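Local coordinates for protein nicotinate-nucleotide pyrophosphorylase (Ehrlichia chaffeensis, PDB 3L0G) that probably converts quinolinate to nicotinate mononucleotide, transferring a phosphoribosyl group with loss of carbon dioxide, a step of NAD(+) biosynthesis, at residues V55-N60 and G105-I110; E75-N80 and I110-I115. All blocks are in the same frame, centred on the assembly; numbering follows the deposited sequence. Where two conformers were deposited one is given.

Interaction 1: V55-N60 and G105-I110; sequences VNFAIN and GEALAI
The first torsion of F57 (chi1 76°) sets CG between its backbone N and carbonyl carbon, and this swings the ring across the strands over G105. G105 N lies 3.7 Å above the ring plane of F57, over its centre. The glycine has no side chain, and the ring lies against its backbone. V55 has CG1 anti to its carbonyl carbon, and that methyl meets A109 CB at 4.2 Å.

The two strands are antiparallel. V55 and A107 form one hydrogen-bonded pair, F57 and G105 the next. V55 N donates to A107 O at 2.8 Å, and F57 N to G105 O at 2.8 Å; both bonds have a return partner. N56 and E106 form the non-hydrogen-bonded pair between them. Their side chains run side by side on the exposed face. E106 was modelled in two conformers, one with E106 CG 3.5 Å from N56 OD1, so the details of this approach are doubtful.

V55, F57 and A107 share the buried face, which L112 of helix 109-112 covers. On its other edge strand 54-61 pairs with strand 290-294, so it is an inner strand of the antiparallel sheet.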
loop_
_atom_site.group_PDB
_atom_site.type_symbol
_atom_site.label_atom_id
_atom_site.label_comp_id
_atom_site.label_asym_id
_atom_site.label_seq_id
_atom_site.Cartn_x
_atom_site.Cartn_y
_atom_site.Cartn_z
ATOM N N VAL C 55 5.179 -3.030 -31.483
ATOM C CA VAL C 55 3.901 -2.552 -31.995
ATOM C C VAL C 55 3.754 -1.052 -31.780
ATOM O O VAL C 55 4.201 -0.532 -30.758
ATOM C CB VAL C 55 2.699 -3.253 -31.311
ATOM C CG1 VAL C 55 2.653 -4.744 -31.659
ATOM C CG2 VAL C 55 2.691 -3.012 -29.785
ATOM N N ASN C 56 3.152 -0.368 -32.758
ATOM C CA ASN C 56 2.614 0.966 -32.550
ATOM C C ASN C 56 1.243 0.844 -31.923
ATOM O O ASN C 56 0.427 0.042 -32.359
ATOM C CB ASN C 56 2.532 1.773 -33.865
ATOM C CG ASN C 56 3.917 2.064 -34.458
ATOM O OD1 ASN C 56 4.905 2.167 -33.733
ATOM N ND2 ASN C 56 3.988 2.188 -35.783
ATOM N N PHE C 57 0.990 1.648 -30.900
ATOM C CA PHE C 57 -0.290 1.614 -30.188
ATOM C C PHE C 57 -0.893 2.997 -30.000
ATOM O O PHE C 57 -0.179 3.994 -30.009
ATOM C CB PHE C 57 -0.102 0.942 -28.823
ATOM C CG PHE C 57 0.569 1.801 -27.787
ATOM C CD1 PHE C 57 -0.182 2.594 -26.931
ATOM C CD2 PHE C 57 1.949 1.786 -27.633
ATOM C CE1 PHE C 57 0.421 3.376 -25.965
ATOM C CE2 PHE C 57 2.561 2.582 -26.664
ATOM C CZ PHE C 57 1.795 3.378 -25.843
ATOM N N ALA C 58 -2.206 3.021 -29.788
ATOM C CA ALA C 58 -2.954 4.202 -29.394
ATOM C C ALA C 58 -4.097 3.846 -28.434
ATOM O O ALA C 58 -4.797 2.830 -28.610
ATOM C CB ALA C 58 -3.532 4.916 -30.641
ATOM N N ILE C 59 -4.285 4.688 -27.428
ATOM C CA ILE C 59 -5.405 4.596 -26.525
ATOM C C ILE C 59 -6.391 5.601 -27.063
ATOM O O ILE C 59 -6.103 6.784 -27.050
ATOM C CB ILE C 59 -4.994 5.007 -25.082
ATOM C CG1 ILE C 59 -3.848 4.121 -24.567
ATOM C CG2 ILE C 59 -6.193 4.987 -24.145
ATOM C CD1 ILE C 59 -4.277 2.940 -23.788
ATOM N N ASN C 60 -7.541 5.122 -27.546
ATOM C CA ASN C 60 -8.488 5.926 -28.287
ATOM C C ASN C 60 -9.844 5.887 -27.618
ATOM O O ASN C 60 -10.323 4.825 -27.231
ATOM C CB ASN C 60 -8.618 5.391 -29.742
ATOM C CG ASN C 60 -7.395 5.696 -30.586
ATOM O OD1 ASN C 60 -6.768 6.760 -30.429
ATOM N ND2 ASN C 60 -7.060 4.782 -31.507
ATOM N N GLY C 105 2.034 5.567 -28.935
ATOM C CA GLY C 105 3.446 5.239 -28.833
ATOM C C GLY C 105 3.864 3.938 -29.481
ATOM O O GLY C 105 3.140 3.387 -30.327
ATOM N N GLU C 106 5.030 3.454 -29.044
ATOM C CA GLU C 106 5.621 2.203 -29.529
ATOM C C GLU C 106 6.004 1.360 -28.311
ATOM O O GLU C 106 6.516 1.896 -27.337
ATOM C CB GLU C 106 6.875 2.483 -30.369
ATOM C CG GLU C 106 6.823 3.746 -31.242
ATOM C CD GLU C 106 7.816 3.709 -32.412
ATOM O OE1 GLU C 106 8.554 2.707 -32.552
ATOM O OE2 GLU C 106 7.859 4.681 -33.194
ATOM N N ALA C 107 5.758 0.053 -28.367
ATOM C CA ALA C 107 6.083 -0.839 -27.246
ATOM C C ALA C 107 6.441 -2.226 -27.729
ATOM O O ALA C 107 5.949 -2.661 -28.778
ATOM C CB ALA C 107 4.897 -0.917 -26.247
ATOM N N LEU C 108 7.328 -2.894 -26.977
ATOM C CA LEU C 108 7.447 -4.350 -27.007
ATOM C C LEU C 108 6.088 -4.883 -26.572
ATOM O O LEU C 108 5.614 -4.520 -25.495
ATOM C CB LEU C 108 8.510 -4.856 -26.027
ATOM C CG LEU C 108 9.729 -5.581 -26.574
ATOM C CD1 LEU C 108 10.349 -4.807 -27.708
ATOM C CD2 LEU C 108 10.737 -5.788 -25.438
ATOM N N ALA C 109 5.456 -5.694 -27.418
ATOM C CA ALA C 109 4.112 -6.169 -27.156
ATOM C C ALA C 109 4.064 -6.946 -25.864
ATOM O O ALA C 109 3.128 -6.793 -25.092
ATOM C CB ALA C 109 3.590 -7.002 -28.292
ATOM N N ILE C 110 5.094 -7.743 -25.601
ATOM C CA ILE C 110 5.117 -8.607 -24.423
ATOM C C ILE C 110 4.962 -7.786 -23.147
ATOM O O ILE C 110 4.481 -8.315 -22.153
ATOM C CB ILE C 110 6.409 -9.536 -24.408
ATOM C CG1 ILE C 110 6.226 -10.724 -23.466
ATOM C CG2 ILE C 110 7.677 -8.742 -24.027
ATOM C CD1 ILE C 110 7.400 -11.734 -23.481
#

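Interaction 2: E75-N80 and I110-I115; sequences EVFNMN and IYLLPI
V76 and I115 meet within the N-terminal domain of this quinolinate phosphoribosyltransferase, where helix 70-79 packs against the turn of chain I110-I115. The tight part is apolar and buried. V76 CG1 lies 3.6 Å from I115 CD1, the two side chains sliding past each other in opposite directions. I115 reaches this far because its outer chain is extended (chi2 176°), which carries CD1 forward between V76, F77 and N80. I115 CD1 approaches the F77 ring at its edge, in the plane, 3.9 Å from F77 CD1. L112 CD1 comes to the next ring carbon, F77 CE1, at 3.8 Å and at an oblique angle. I119 of helix 116-139 also touches V76 and F77.

The looser side lies at N80 and Y111, which are both partly exposed. Their side chains cross with the amide and ring planes 46° apart, and N80 OD1 stays 4.0 Å from Y111 CD1. Y111 also stacks on the ring of H83. N80 links the two sides, since the nitrogen of its amide faces the apolar part. N80 ND2 lies 3.0 Å from V76 O, and I115 CD1 reaches the same nitrogen at 3.8 Å.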
loop_
_atom_site.group_PDB
_atom_site.type_symbol
_atom_site.label_atom_id
_atom_site.label_comp_id
_atom_site.label_asym_id
_atom_site.label_seq_id
_atom_site.Cartn_x
_atom_site.Cartn_y
_atom_site.Cartn_z
ATOM N N GLU C 75 2.033 6.385 -14.894
ATOM C CA GLU C 75 2.827 5.677 -13.887
ATOM C C GLU C 75 3.053 4.221 -14.303
ATOM O O GLU C 75 4.162 3.699 -14.185
ATOM C CB GLU C 75 2.174 5.747 -12.504
ATOM C CG GLU C 75 3.156 5.339 -11.429
ATOM C CD GLU C 75 2.668 5.596 -10.031
ATOM O OE1 GLU C 75 2.115 6.683 -9.779
ATOM O OE2 GLU C 75 2.881 4.711 -9.180
ATOM N N VAL C 76 2.003 3.571 -14.788
ATOM C CA VAL C 76 2.125 2.205 -15.297
ATOM C C VAL C 76 3.106 2.099 -16.487
ATOM O O VAL C 76 3.981 1.209 -16.503
ATOM C CB VAL C 76 0.742 1.597 -15.691
ATOM C CG1 VAL C 76 0.910 0.159 -16.178
ATOM C CG2 VAL C 76 -0.225 1.652 -14.529
ATOM N N PHE C 77 2.983 2.989 -17.472
ATOM C CA PHE C 77 3.905 2.949 -18.611
ATOM C C PHE C 77 5.331 3.169 -18.143
ATOM O O PHE C 77 6.248 2.521 -18.669
ATOM C CB PHE C 77 3.561 3.940 -19.742
ATOM C CG PHE C 77 2.378 3.522 -20.634
ATOM C CD1 PHE C 77 1.865 2.231 -20.638
ATOM C CD2 PHE C 77 1.810 4.441 -21.475
ATOM C CE1 PHE C 77 0.790 1.884 -21.452
ATOM C CE2 PHE C 77 0.723 4.099 -22.312
ATOM C CZ PHE C 77 0.221 2.820 -22.293
ATOM N N ASN C 78 5.510 4.052 -17.148
ATOM C CA ASN C 78 6.838 4.405 -16.628
ATOM C C ASN C 78 7.533 3.296 -15.835
ATOM O O ASN C 78 8.732 3.344 -15.663
ATOM C CB ASN C 78 6.798 5.694 -15.779
ATOM C CG ASN C 78 6.518 6.932 -16.614
ATOM O OD1 ASN C 78 6.162 8.012 -16.093
ATOM N ND2 ASN C 78 6.642 6.779 -17.911
ATOM N N MET C 79 6.781 2.297 -15.380
ATOM C CA MET C 79 7.373 1.108 -14.765
ATOM C C MET C 79 8.159 0.290 -15.795
ATOM O O MET C 79 9.092 -0.410 -15.433
ATOM C CB MET C 79 6.283 0.220 -14.136
ATOM C CG MET C 79 5.509 0.890 -13.022
ATOM S SD MET C 79 4.074 -0.103 -12.516
ATOM C CE MET C 79 4.912 -1.458 -11.691
ATOM N N ASN C 80 7.791 0.426 -17.075
ATOM C CA ASN C 80 8.388 -0.307 -18.204
ATOM C C ASN C 80 9.085 0.637 -19.219
ATOM O O ASN C 80 8.903 0.487 -20.442
ATOM C CB ASN C 80 7.248 -1.104 -18.913
ATOM C CG ASN C 80 6.343 -1.897 -17.924
ATOM O OD1 ASN C 80 6.756 -2.937 -17.404
ATOM N ND2 ASN C 80 5.116 -1.379 -17.646
ATOM N N ILE C 110 5.094 -7.743 -25.601
ATOM C CA ILE C 110 5.117 -8.607 -24.423
ATOM C C ILE C 110 4.962 -7.786 -23.147
ATOM O O ILE C 110 4.481 -8.315 -22.153
ATOM C CB ILE C 110 6.409 -9.536 -24.408
ATOM C CG1 ILE C 110 6.226 -10.724 -23.466
ATOM C CG2 ILE C 110 7.677 -8.742 -24.027
ATOM C CD1 ILE C 110 7.400 -11.734 -23.481
ATOM N N TYR C 111 5.336 -6.495 -23.174
ATOM C CA TYR C 111 5.236 -5.622 -21.994
ATOM C C TYR C 111 3.960 -4.777 -21.957
ATOM O O TYR C 111 3.476 -4.472 -20.878
ATOM C CB TYR C 111 6.476 -4.707 -21.863
ATOM C CG TYR C 111 7.721 -5.462 -21.404
ATOM C CD1 TYR C 111 7.951 -5.705 -20.038
ATOM C CD2 TYR C 111 8.653 -5.941 -22.318
ATOM C CE1 TYR C 111 9.075 -6.409 -19.606
ATOM C CE2 TYR C 111 9.799 -6.653 -21.888
ATOM C CZ TYR C 111 9.995 -6.880 -20.531
ATOM O OH TYR C 111 11.099 -7.579 -20.083
ATOM N N LEU C 112 3.389 -4.460 -23.120
ATOM C CA LEU C 112 2.138 -3.697 -23.206
ATOM C C LEU C 112 0.862 -4.505 -22.939
ATOM O O LEU C 112 -0.031 -4.035 -22.244
ATOM C CB LEU C 112 2.035 -3.044 -24.593
ATOM C CG LEU C 112 0.858 -2.136 -24.926
ATOM C CD1 LEU C 112 0.838 -0.929 -24.013
ATOM C CD2 LEU C 112 0.947 -1.731 -26.430
ATOM N N LEU C 113 0.739 -5.692 -23.519
ATOM C CA LEU C 113 -0.520 -6.435 -23.435
ATOM C C LEU C 113 -0.916 -6.878 -22.019
ATOM O O LEU C 113 -2.085 -6.886 -21.687
ATOM C CB LEU C 113 -0.536 -7.632 -24.417
ATOM C CG LEU C 113 -0.393 -7.286 -25.932
ATOM C CD1 LEU C 113 -0.842 -8.448 -26.781
ATOM C CD2 LEU C 113 -1.190 -6.052 -26.306
ATOM N N PRO C 114 0.046 -7.231 -21.173
ATOM C CA PRO C 114 -0.314 -7.601 -19.787
ATOM C C PRO C 114 -0.832 -6.482 -18.884
ATOM O O PRO C 114 -1.410 -6.757 -17.818
ATOM C CB PRO C 114 0.999 -8.156 -19.221
ATOM C CG PRO C 114 1.748 -8.604 -20.407
ATOM C CD PRO C 114 1.440 -7.564 -21.473
ATOM N N ILE C 115 -0.648 -5.235 -19.300
ATOM C CA ILE C 115 -1.126 -4.088 -18.514
ATOM C C ILE C 115 -2.305 -3.390 -19.172
ATOM O O ILE C 115 -2.885 -2.458 -18.593
ATOM C CB ILE C 115 0.032 -3.058 -18.218
ATOM C CG1 ILE C 115 0.636 -2.515 -19.526
ATOM C CG2 ILE C 115 1.133 -3.686 -17.295
ATOM C CD1 ILE C 115 1.678 -1.447 -19.356
#

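How the interactions relate
The centres of interactions 1 and 2 are 10 Å apart, and both belong to the N-terminal domain. Along the chain the segments alternate: 55-60, 75-80, 105-110, then 110-115. I110 is common to the last two, and helix 109-112 follows directly on strand 101-108. Interaction 1 is sheet pairing, whereas interaction 2 is helix packing on the buried face of that sheet. L112 joins them: its CD2 lies 3.7 Å from F57 CB. The rings also meet, with F57 CE1 3.7 Å from F77 CZ. Sheet and helices thus share one apolar core. Both contacts also lie beside the second subunit of the assembly.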